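UDP-glucose 6-dehydrogenase (PDB 3VTF) probably catalyses the two-step, NAD(+)-dependent oxidation of UDP-glucose to UDP-glucuronate, the single step of UDP-glucuronate biosynthesis from UDP-glucose. Local coordinates at residues Y68-L76 with L177-D185; G135-T145 with V166-E175. All coordinates share one frame; numbering follows the deposited sequence.

Contact 1 of 2, residues Y68-L76 with L177-D185. With UPG (uridine-5'-diphosphate-glucose), chain B.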
loop_
_atom_site.group_PDB
_atom_site.type_symbol
_atom_site.label_atom_id
_atom_site.label_comp_id
_atom_site.label_asym_id
_atom_site.label_seq_id
_atom_site.Cartn_x
_atom_site.Cartn_y
_atom_site.Cartn_z
ATOM N N TYR A 68 25.189 -1.383 -17.251
ATOM C CA TYR A 68 24.219 -1.261 -18.303
ATOM C C TYR A 68 23.029 -0.482 -17.843
ATOM O O TYR A 68 22.377 -0.892 -16.899
ATOM C CB TYR A 68 23.750 -2.640 -18.793
ATOM C CG TYR A 68 22.604 -2.498 -19.696
ATOM C CD1 TYR A 68 22.755 -1.871 -20.969
ATOM C CD2 TYR A 68 21.329 -2.949 -19.314
ATOM C CE1 TYR A 68 21.655 -1.735 -21.823
ATOM C CE2 TYR A 68 20.243 -2.797 -20.167
ATOM C CZ TYR A 68 20.437 -2.214 -21.411
ATOM O OH TYR A 68 19.368 -2.060 -22.181
ATOM N N GLU A 69 22.679 0.578 -18.562
ATOM C CA GLU A 69 21.498 1.357 -18.215
ATOM C C GLU A 69 20.992 1.974 -19.512
ATOM O O GLU A 69 21.767 2.657 -20.204
ATOM C CB GLU A 69 21.900 2.475 -17.222
ATOM C CG GLU A 69 20.768 3.390 -16.758
ATOM C CD GLU A 69 19.601 2.699 -16.067
ATOM O OE1 GLU A 69 19.735 1.861 -15.153
ATOM O OE2 GLU A 69 18.454 3.040 -16.352
ATOM N N PRO A 70 19.725 1.737 -19.858
ATOM C CA PRO A 70 19.189 2.138 -21.167
ATOM C C PRO A 70 19.410 3.629 -21.454
ATOM O O PRO A 70 19.003 4.496 -20.621
ATOM C CB PRO A 70 17.683 1.839 -21.036
ATOM C CG PRO A 70 17.642 0.642 -20.119
ATOM C CD PRO A 70 18.780 0.867 -19.119
ATOM N N GLY A 71 20.088 3.928 -22.577
ATOM C CA GLY A 71 20.315 5.353 -22.963
ATOM C C GLY A 71 21.530 6.020 -22.276
ATOM O O GLY A 71 21.865 7.149 -22.594
ATOM N N LEU A 72 22.250 5.306 -21.395
ATOM C CA LEU A 72 23.341 5.910 -20.695
ATOM C C LEU A 72 24.546 6.175 -21.577
ATOM O O LEU A 72 25.223 7.168 -21.420
ATOM C CB LEU A 72 23.757 5.061 -19.477
ATOM C CG LEU A 72 24.917 5.537 -18.604
ATOM C CD1 LEU A 72 24.678 6.997 -18.190
ATOM C CD2 LEU A 72 25.079 4.578 -17.399
ATOM N N GLU A 73 24.874 5.243 -22.476
ATOM C CA GLU A 73 26.039 5.469 -23.256
ATOM C C GLU A 73 25.892 6.733 -24.082
ATOM O O GLU A 73 26.843 7.478 -24.208
ATOM C CB GLU A 73 26.305 4.228 -24.173
ATOM C CG GLU A 73 27.431 4.484 -25.157
ATOM C CD GLU A 73 27.618 3.280 -26.089
ATOM O OE1 GLU A 73 26.621 2.800 -26.681
ATOM O OE2 GLU A 73 28.747 2.789 -26.179
ATOM N N GLU A 74 24.706 6.965 -24.673
ATOM C CA GLU A 74 24.460 8.200 -25.420
ATOM C C GLU A 74 24.358 9.462 -24.546
ATOM O O GLU A 74 24.849 10.513 -24.936
ATOM C CB GLU A 74 23.136 8.084 -26.171
ATOM C CG GLU A 74 22.888 9.306 -27.065
ATOM C CD GLU A 74 21.523 9.295 -27.729
ATOM O OE1 GLU A 74 20.716 8.369 -27.433
ATOM O OE2 GLU A 74 21.266 10.225 -28.536
ATOM N N ALA A 75 23.694 9.397 -23.380
ATOM C CA ALA A 75 23.685 10.564 -22.476
ATOM C C ALA A 75 25.112 10.929 -22.035
ATOM O O ALA A 75 25.528 12.122 -22.031
ATOM C CB ALA A 75 22.770 10.292 -21.247
ATOM N N LEU A 76 25.911 9.896 -21.742
ATOM C CA LEU A 76 27.259 10.146 -21.287
ATOM C C LEU A 76 28.072 10.883 -22.420
ATOM O O LEU A 76 28.763 11.899 -22.175
ATOM C CB LEU A 76 27.895 8.852 -20.827
ATOM C CG LEU A 76 29.409 8.862 -20.567
ATOM C CD1 LEU A 76 29.780 9.808 -19.423
ATOM C CD2 LEU A 76 29.891 7.434 -20.299
ATOM N N LEU A 177 15.499 7.007 -8.299
ATOM C CA LEU A 177 15.761 6.463 -9.613
ATOM C C LEU A 177 15.488 4.948 -9.582
ATOM O O LEU A 177 15.973 4.266 -8.699
ATOM C CB LEU A 177 17.277 6.650 -9.960
ATOM C CG LEU A 177 17.731 8.157 -10.018
ATOM C CD1 LEU A 177 19.042 8.179 -10.771
ATOM C CD2 LEU A 177 16.697 9.092 -10.701
ATOM N N ARG A 178 14.843 4.404 -10.608
ATOM C CA ARG A 178 14.848 2.930 -10.772
ATOM C C ARG A 178 15.847 2.498 -11.821
ATOM O O ARG A 178 15.984 3.109 -12.923
ATOM C CB ARG A 178 13.464 2.359 -11.126
ATOM C CG ARG A 178 12.363 3.053 -10.394
ATOM C CD ARG A 178 11.015 2.534 -10.851
ATOM N NE ARG A 178 10.613 3.030 -12.160
ATOM C CZ ARG A 178 10.155 4.245 -12.418
ATOM N NH1 ARG A 178 10.023 5.155 -11.457
ATOM N NH2 ARG A 178 9.824 4.548 -13.666
ATOM N N GLU A 179 16.530 1.410 -11.516
ATOM C CA GLU A 179 17.400 0.834 -12.515
ATOM C C GLU A 179 16.569 0.454 -13.722
ATOM O O GLU A 179 15.390 0.021 -13.579
ATOM C CB GLU A 179 18.068 -0.406 -11.978
ATOM C CG GLU A 179 19.492 -0.220 -11.566
ATOM C CD GLU A 179 20.181 -1.569 -11.301
ATOM O OE1 GLU A 179 20.560 -2.301 -12.264
ATOM O OE2 GLU A 179 20.348 -1.842 -10.123
ATOM N N GLY A 180 17.132 0.624 -14.913
ATOM C CA GLY A 180 16.320 0.355 -16.092
ATOM C C GLY A 180 15.574 1.520 -16.631
ATOM O O GLY A 180 15.369 1.613 -17.831
ATOM N N SER A 181 15.208 2.476 -15.782
ATOM C CA SER A 181 14.649 3.735 -16.304
ATOM C C SER A 181 15.290 4.985 -15.575
ATOM O O SER A 181 14.621 5.927 -15.304
ATOM C CB SER A 181 13.148 3.719 -16.167
ATOM O OG SER A 181 12.748 3.426 -14.828
ATOM N N ALA A 182 16.568 4.914 -15.220
ATOM C CA ALA A 182 17.117 5.905 -14.292
ATOM C C ALA A 182 17.168 7.308 -14.965
ATOM O O ALA A 182 16.944 8.333 -14.333
ATOM C CB ALA A 182 18.504 5.450 -13.926
ATOM N N LEU A 183 17.534 7.353 -16.241
ATOM C CA LEU A 183 17.634 8.679 -16.945
ATOM C C LEU A 183 16.284 9.321 -17.041
ATOM O O LEU A 183 16.111 10.526 -16.735
ATOM C CB LEU A 183 18.239 8.554 -18.352
ATOM C CG LEU A 183 19.722 8.400 -18.345
ATOM C CD1 LEU A 183 20.005 7.955 -19.765
ATOM C CD2 LEU A 183 20.405 9.767 -18.017
ATOM N N GLU A 184 15.275 8.553 -17.454
ATOM C CA GLU A 184 13.951 9.141 -17.417
ATOM C C GLU A 184 13.523 9.598 -16.007
ATOM O O GLU A 184 12.941 10.676 -15.840
ATOM C CB GLU A 184 12.907 8.134 -17.937
ATOM C CG GLU A 184 11.445 8.538 -17.721
ATOM C CD GLU A 184 10.472 7.460 -18.253
ATOM O OE1 GLU A 184 10.952 6.505 -18.913
ATOM O OE2 GLU A 184 9.246 7.551 -18.000
ATOM N N ASP A 185 13.792 8.794 -14.978
ATOM C CA ASP A 185 13.389 9.211 -13.619
ATOM C C ASP A 185 14.199 10.384 -13.155
ATOM O O ASP A 185 13.735 11.128 -12.246
ATOM C CB ASP A 185 13.682 8.019 -12.624
ATOM C CG ASP A 185 12.782 6.808 -12.936
ATOM O OD1 ASP A 185 11.711 7.072 -13.523
ATOM O OD2 ASP A 185 13.119 5.658 -12.588
HETATM N N1 UPG B . 9.062 -6.491 -8.278
HETATM C C2 UPG B . 8.062 -7.463 -7.978
HETATM N N3 UPG B . 6.781 -7.161 -8.199
HETATM C C4 UPG B . 6.432 -5.895 -8.642
HETATM C C5 UPG B . 7.404 -4.875 -8.931
HETATM C C6 UPG B . 8.747 -5.225 -8.682
HETATM O O2 UPG B . 8.362 -8.617 -7.534
HETATM O O4 UPG B . 5.191 -5.634 -8.788
HETATM C C1C UPG B . 10.450 -6.911 -7.974
HETATM C C2C UPG B . 11.326 -6.722 -9.197
HETATM O O2C UPG B . 11.354 -7.881 -10.027
HETATM C C3C UPG B . 12.712 -6.460 -8.568
HETATM C C4C UPG B . 12.397 -5.734 -7.260
HETATM O O4C UPG B . 10.978 -5.922 -7.060
HETATM O O3C UPG B . 13.296 -7.727 -8.163
HETATM C C5C UPG B . 12.684 -4.214 -7.312
HETATM O O5C UPG B . 12.204 -3.727 -8.571
HETATM P PA UPG B . 12.394 -2.096 -8.954
HETATM O O1A UPG B . 11.591 -1.203 -7.952
HETATM O O2A UPG B . 12.264 -1.951 -10.491
HETATM O O3A UPG B . 13.997 -2.011 -8.818
HETATM P PB UPG B . 14.991 -0.851 -8.220
HETATM O O1B UPG B . 15.865 -0.383 -9.356
HETATM O O2B UPG B . 15.619 -1.752 -7.127
HETATM O O3B UPG B . 14.182 0.439 -7.745
HETATM C "C1'" UPG B . 13.850 0.635 -6.336
HETATM C "C2'" UPG B . 12.732 1.654 -6.286
HETATM C "C3'" UPG B . 13.319 3.030 -6.681
HETATM C "C4'" UPG B . 14.486 3.337 -5.712
HETATM C "C5'" UPG B . 15.620 2.266 -5.970
HETATM C "C6'" UPG B . 16.871 2.357 -5.068
HETATM O "O2'" UPG B . 11.877 1.126 -7.374
HETATM O "O3'" UPG B . 12.278 3.978 -6.547
HETATM O "O4'" UPG B . 15.022 4.622 -6.093
HETATM O "O5'" UPG B . 14.977 1.028 -5.554
HETATM O "O6'" UPG B . 16.509 2.921 -3.784
HETATM O O HOH W 1 17.890 4.917 -18.084
#
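E69 and G180 meet through a carboxylate and a backbone amide, an example of an acidic side chain holding a loop by its N-H groups. With CG of E69 anti to the backbone N (chi1 180°) and the chain bent at the next bond, the carboxylate is carried to the loop 178-181. E69 OE1 accepts from G180 N at 2.9 Å on its syn side, while E69 OE2 takes the amide of A182, the first residue of helix 182-187, at 2.9 Å from above the carboxylate plane. Water 1 adds to this grip: it donates to E69 OE2 at 2.6 Å and to P70 O, and accepts from L183 N at 3.1 Å.

L183 supplies the apolar half. Its CD1 lies 3.5 Å from G71 O and both of its methyl branches touch the methyl of A75, with A75 CB 3.9 Å from L183 CD1, so the leucine rests on the start of helix 72-81. G180 completes the set: P70 CG lies 3.4 Å from G180 O, and the positive phi of the type II turn R178-S181 suits a residue without a side chain.

Next to this turn, E179 N donates to UPG O1B and L177 O accepts from UPG O4'. A carboxylate bonded at a helix start would probably be stabilised in its charged form, and its hydrogen bonds to the amides of G180 and A182 are consistent with steadying the loop that presents backbone groups to the nucleotide sugar.

Contact 2 of 2, residues G135-T145 with V166-E175; sequences GRWHLVVVKST and VKFSVASNPE. With UPG (uridine-5'-diphosphate-glucose), chain B.
W137 reaches across to S169 by its indole N-H: W137 NE1 donates to S169 OG at 2.9 Å, and the oxygen lies only 8° out of the ring plane. CG of W137 stands anti to the backbone N, which lays the indole edge beside S169 and against CG of K167, whose chain crosses it at about a right angle. S169 OG is gripped a second time by D198, and R200 makes a cation-pi contact with the indole.

From there strands 139-142 and 169-172 run side by side and parallel. H138 O accepts from S169 N, V140 N and O bond S169 O and A171 N, V142 N donates to A171 O, and V142 O receives N173 N at 3.1 Å. K167 O is buried with no hydrogen-bonding partner in the model; W137 CA, at 3.3 Å, offers it a nearly straight CH...O contact.

V140 CG2 lies 4.0 Å from CD1 of F168, on the side where V140 and F168 also meet helix 151-160. On the opposite face, L139 CD1 lies 4.2 Å from A171 CB. Past the strand ends, K143 bends back and its ammonium makes a weak bond to P174 O, while water 4 links K143 O to E175 OE2, to which it donates at 2.5 Å. E175 OE1 in turn accepts from L177 N.

These are the two strands of a beta-alpha-beta unit, joined through helix 151-160, in a Rossmann-like domain. Their backbone bonds, running on into lysine and water links, are consistent with placing E175 beside UDP-glucose and near T145, a predicted NAD(+)-binding residue.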
loop_
_atom_site.group_PDB
_atom_site.type_symbol
_atom_site.label_atom_id
_atom_site.label_comp_id
_atom_site.label_asym_id
_atom_site.label_seq_id
_atom_site.Cartn_x
_atom_site.Cartn_y
_atom_site.Cartn_z
ATOM N N GLY A 135 38.722 26.514 1.197
ATOM C CA GLY A 135 38.630 27.704 2.030
ATOM C C GLY A 135 37.348 28.488 1.998
ATOM O O GLY A 135 37.297 29.592 2.569
ATOM N N ARG A 136 36.267 27.988 1.366
ATOM C CA ARG A 136 35.009 28.761 1.499
ATOM C C ARG A 136 33.792 27.842 1.529
ATOM O O ARG A 136 33.948 26.670 1.370
ATOM C CB ARG A 136 34.875 29.911 0.484
ATOM C CG ARG A 136 34.906 29.483 -0.947
ATOM C CD ARG A 136 35.483 30.540 -1.925
ATOM N NE ARG A 136 35.282 29.957 -3.274
ATOM C CZ ARG A 136 36.198 29.282 -3.967
ATOM N NH1 ARG A 136 37.463 29.168 -3.562
ATOM N NH2 ARG A 136 35.870 28.769 -5.111
ATOM N N TRP A 137 32.635 28.408 1.761
ATOM C CA TRP A 137 31.422 27.633 2.020
ATOM C C TRP A 137 31.203 26.638 0.908
ATOM O O TRP A 137 31.548 26.902 -0.282
ATOM C CB TRP A 137 30.268 28.577 2.037
ATOM C CG TRP A 137 28.925 27.890 2.205
ATOM C CD1 TRP A 137 28.289 27.593 3.410
ATOM C CD2 TRP A 137 27.973 27.475 1.149
ATOM N NE1 TRP A 137 27.085 27.016 3.189
ATOM C CE2 TRP A 137 26.822 26.906 1.855
ATOM C CE3 TRP A 137 27.996 27.441 -0.265
ATOM C CZ2 TRP A 137 25.718 26.398 1.181
ATOM C CZ3 TRP A 137 26.855 26.934 -0.949
ATOM C CH2 TRP A 137 25.731 26.433 -0.233
ATOM N N HIS A 138 30.660 25.494 1.298
ATOM C CA HIS A 138 30.347 24.388 0.387
ATOM C C HIS A 138 29.071 23.713 0.887
ATOM O O HIS A 138 28.768 23.759 2.080
ATOM C CB HIS A 138 31.416 23.323 0.537
ATOM C CG HIS A 138 31.589 22.440 -0.710
ATOM N ND1 HIS A 138 31.102 21.168 -0.763
ATOM C CD2 HIS A 138 32.206 22.676 -1.939
ATOM C CE1 HIS A 138 31.377 20.624 -1.965
ATOM N NE2 HIS A 138 32.053 21.541 -2.680
ATOM N N LEU A 139 28.330 23.048 -0.027
ATOM C CA LEU A 139 27.171 22.265 0.376
ATOM C C LEU A 139 27.429 20.780 0.268
ATOM O O LEU A 139 27.851 20.282 -0.772
ATOM C CB LEU A 139 25.949 22.664 -0.488
ATOM C CG LEU A 139 24.644 21.851 -0.310
ATOM C CD1 LEU A 139 24.053 21.992 1.100
ATOM C CD2 LEU A 139 23.625 22.346 -1.330
ATOM N N VAL A 140 27.137 20.035 1.321
ATOM C CA VAL A 140 27.349 18.584 1.268
ATOM C C VAL A 140 25.940 17.938 1.116
ATOM O O VAL A 140 25.043 18.142 1.977
ATOM C CB VAL A 140 27.905 18.123 2.627
ATOM C CG1 VAL A 140 28.179 16.626 2.582
ATOM C CG2 VAL A 140 29.215 18.919 2.900
ATOM N N VAL A 141 25.733 17.189 0.040
ATOM C CA VAL A 141 24.374 16.650 -0.183
ATOM C C VAL A 141 24.443 15.129 -0.143
ATOM O O VAL A 141 25.269 14.498 -0.883
ATOM C CB VAL A 141 23.849 17.120 -1.597
ATOM C CG1 VAL A 141 22.369 16.603 -1.855
ATOM C CG2 VAL A 141 23.922 18.658 -1.754
ATOM N N VAL A 142 23.596 14.519 0.659
ATOM C CA VAL A 142 23.641 13.079 0.787
ATOM C C VAL A 142 22.546 12.471 -0.150
ATOM O O VAL A 142 21.329 12.678 0.123
ATOM C CB VAL A 142 23.356 12.638 2.250
ATOM C CG1 VAL A 142 23.462 11.092 2.350
ATOM C CG2 VAL A 142 24.304 13.324 3.297
ATOM N N LYS A 143 22.978 11.765 -1.203
ATOM C CA LYS A 143 22.001 11.047 -2.088
ATOM C C LYS A 143 21.873 9.581 -1.640
ATOM O O LYS A 143 20.869 8.980 -1.842
ATOM C CB LYS A 143 22.515 11.037 -3.520
ATOM C CG LYS A 143 22.379 12.360 -4.241
ATOM C CD LYS A 143 20.944 12.791 -4.320
ATOM C CE LYS A 143 20.190 12.110 -5.414
ATOM N NZ LYS A 143 18.893 12.927 -5.556
ATOM N N SER A 144 22.962 9.012 -1.075
ATOM C CA SER A 144 22.984 7.706 -0.428
ATOM C C SER A 144 21.758 7.505 0.450
ATOM O O SER A 144 21.378 8.417 1.132
ATOM C CB SER A 144 24.311 7.542 0.415
ATOM O OG SER A 144 25.412 7.733 -0.497
ATOM N N THR A 145 21.201 6.277 0.469
ATOM C CA THR A 145 20.179 5.893 1.373
ATOM C C THR A 145 20.748 5.653 2.747
ATOM O O THR A 145 21.529 4.706 2.929
ATOM C CB THR A 145 19.446 4.600 0.830
ATOM O OG1 THR A 145 18.879 4.979 -0.457
ATOM C CG2 THR A 145 18.280 4.249 1.808
ATOM N N VAL A 166 36.359 25.649 8.150
ATOM C CA VAL A 166 35.604 26.299 7.060
ATOM C C VAL A 166 34.126 25.970 7.223
ATOM O O VAL A 166 33.805 24.794 7.438
ATOM C CB VAL A 166 36.115 25.830 5.688
ATOM C CG1 VAL A 166 35.285 26.410 4.540
ATOM C CG2 VAL A 166 37.613 26.157 5.551
ATOM N N LYS A 167 33.264 26.994 7.107
ATOM C CA LYS A 167 31.785 26.857 7.269
ATOM C C LYS A 167 31.182 26.061 6.048
ATOM O O LYS A 167 31.715 26.114 4.933
ATOM C CB LYS A 167 31.104 28.226 7.367
ATOM C CG LYS A 167 30.989 28.919 5.987
ATOM C CD LYS A 167 30.206 30.251 5.909
ATOM C CE LYS A 167 30.825 31.081 4.787
ATOM N NZ LYS A 167 29.939 31.982 4.005
ATOM N N PHE A 168 30.126 25.279 6.300
ATOM C CA PHE A 168 29.486 24.514 5.214
ATOM C C PHE A 168 28.090 24.213 5.619
ATOM O O PHE A 168 27.722 24.445 6.791
ATOM C CB PHE A 168 30.266 23.179 4.965
ATOM C CG PHE A 168 30.254 22.228 6.130
ATOM C CD1 PHE A 168 29.250 21.248 6.196
ATOM C CD2 PHE A 168 31.223 22.283 7.146
ATOM C CE1 PHE A 168 29.227 20.324 7.165
ATOM C CE2 PHE A 168 31.186 21.379 8.194
ATOM C CZ PHE A 168 30.162 20.390 8.216
ATOM N N SER A 169 27.311 23.729 4.674
ATOM C CA SER A 169 25.924 23.331 4.982
ATOM C C SER A 169 25.701 21.928 4.456
ATOM O O SER A 169 26.557 21.394 3.734
ATOM C CB SER A 169 24.912 24.298 4.298
ATOM O OG SER A 169 25.066 25.645 4.749
ATOM N N VAL A 170 24.626 21.275 4.936
ATOM C CA VAL A 170 24.384 19.849 4.633
ATOM C C VAL A 170 22.919 19.813 4.155
ATOM O O VAL A 170 22.096 20.719 4.465
ATOM C CB VAL A 170 24.552 18.883 5.826
ATOM C CG1 VAL A 170 26.018 18.895 6.319
ATOM C CG2 VAL A 170 23.601 19.250 6.996
ATOM N N ALA A 171 22.574 18.750 3.434
ATOM C CA ALA A 171 21.222 18.531 3.039
ATOM C C ALA A 171 21.068 17.051 2.697
ATOM O O ALA A 171 21.987 16.457 2.092
ATOM C CB ALA A 171 20.854 19.361 1.788
ATOM N N SER A 172 19.898 16.514 2.965
ATOM C CA SER A 172 19.546 15.159 2.508
ATOM C C SER A 172 18.688 15.436 1.224
ATOM O O SER A 172 17.811 16.298 1.220
ATOM C CB SER A 172 18.655 14.522 3.584
ATOM O OG SER A 172 17.978 13.388 3.036
ATOM N N ASN A 173 18.994 14.734 0.146
ATOM C CA ASN A 173 18.261 14.895 -1.119
ATOM C C ASN A 173 18.153 13.467 -1.673
ATOM O O ASN A 173 18.998 12.976 -2.481
ATOM C CB ASN A 173 19.073 15.841 -2.067
ATOM C CG ASN A 173 18.442 15.964 -3.461
ATOM O OD1 ASN A 173 17.162 15.907 -3.653
ATOM N ND2 ASN A 173 19.292 16.070 -4.440
ATOM N N PRO A 174 17.174 12.718 -1.150
ATOM C CA PRO A 174 17.173 11.322 -1.503
ATOM C C PRO A 174 16.906 11.102 -2.980
ATOM O O PRO A 174 16.432 12.040 -3.700
ATOM C CB PRO A 174 15.996 10.738 -0.683
ATOM C CG PRO A 174 15.205 11.903 -0.194
ATOM C CD PRO A 174 16.197 13.047 -0.073
ATOM N N GLU A 175 17.237 9.910 -3.422
ATOM C CA GLU A 175 17.052 9.616 -4.865
ATOM C C GLU A 175 16.047 8.506 -5.021
ATOM O O GLU A 175 15.832 7.736 -4.078
ATOM C CB GLU A 175 18.386 9.270 -5.495
ATOM C CG GLU A 175 19.065 8.124 -4.765
ATOM C CD GLU A 175 18.516 6.804 -5.208
ATOM O OE1 GLU A 175 17.972 6.709 -6.383
ATOM O OE2 GLU A 175 18.617 5.858 -4.414
HETATM N N1 UPG B . 9.062 -6.491 -8.278
HETATM C C2 UPG B . 8.062 -7.463 -7.978
HETATM N N3 UPG B . 6.781 -7.161 -8.199
HETATM C C4 UPG B . 6.432 -5.895 -8.642
HETATM C C5 UPG B . 7.404 -4.875 -8.931
HETATM C C6 UPG B . 8.747 -5.225 -8.682
HETATM O O2 UPG B . 8.362 -8.617 -7.534
HETATM O O4 UPG B . 5.191 -5.634 -8.788
HETATM C C1C UPG B . 10.450 -6.911 -7.974
HETATM C C2C UPG B . 11.326 -6.722 -9.197
HETATM O O2C UPG B . 11.354 -7.881 -10.027
HETATM C C3C UPG B . 12.712 -6.460 -8.568
HETATM C C4C UPG B . 12.397 -5.734 -7.260
HETATM O O4C UPG B . 10.978 -5.922 -7.060
HETATM O O3C UPG B . 13.296 -7.727 -8.163
HETATM C C5C UPG B . 12.684 -4.214 -7.312
HETATM O O5C UPG B . 12.204 -3.727 -8.571
HETATM P PA UPG B . 12.394 -2.096 -8.954
HETATM O O1A UPG B . 11.591 -1.203 -7.952
HETATM O O2A UPG B . 12.264 -1.951 -10.491
HETATM O O3A UPG B . 13.997 -2.011 -8.818
HETATM P PB UPG B . 14.991 -0.851 -8.220
HETATM O O1B UPG B . 15.865 -0.383 -9.356
HETATM O O2B UPG B . 15.619 -1.752 -7.127
HETATM O O3B UPG B . 14.182 0.439 -7.745
HETATM C "C1'" UPG B . 13.850 0.635 -6.336
HETATM C "C2'" UPG B . 12.732 1.654 -6.286
HETATM C "C3'" UPG B . 13.319 3.030 -6.681
HETATM C "C4'" UPG B . 14.486 3.337 -5.712
HETATM C "C5'" UPG B . 15.620 2.266 -5.970
HETATM C "C6'" UPG B . 16.871 2.357 -5.068
HETATM O "O2'" UPG B . 11.877 1.126 -7.374
HETATM O "O3'" UPG B . 12.278 3.978 -6.547
HETATM O "O4'" UPG B . 15.022 4.622 -6.093
HETATM O "O5'" UPG B . 14.977 1.028 -5.554
HETATM O "O6'" UPG B . 16.509 2.921 -3.784
HETATM O O HOH W 2 19.536 11.505 2.220
HETATM O O HOH W 3 18.309 8.160 -1.085
HETATM O O HOH W 4 20.776 6.107 -3.219
#

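Both contacts lie in the NAD-binding domain and touch the same UDP-glucose, yet they differ in depth. Contact 2 is buried within the central sheet, between strands 139-142 and 169-172, and depends on a regular ladder of backbone bonds with apolar side chains on both faces. Contact 1 is only partly buried, joins the starts of two helices, and relies on one carboxylate, one water and a leucine. Their centres are about 25 Å apart, but one residue, F176, separates 166-175 from 177-185, so the strand leads within a few residues to the ligand loop: contact 2 pairs the strands whose carboxyl ends lead toward the ligand, and contact 1 holds the turn that follows.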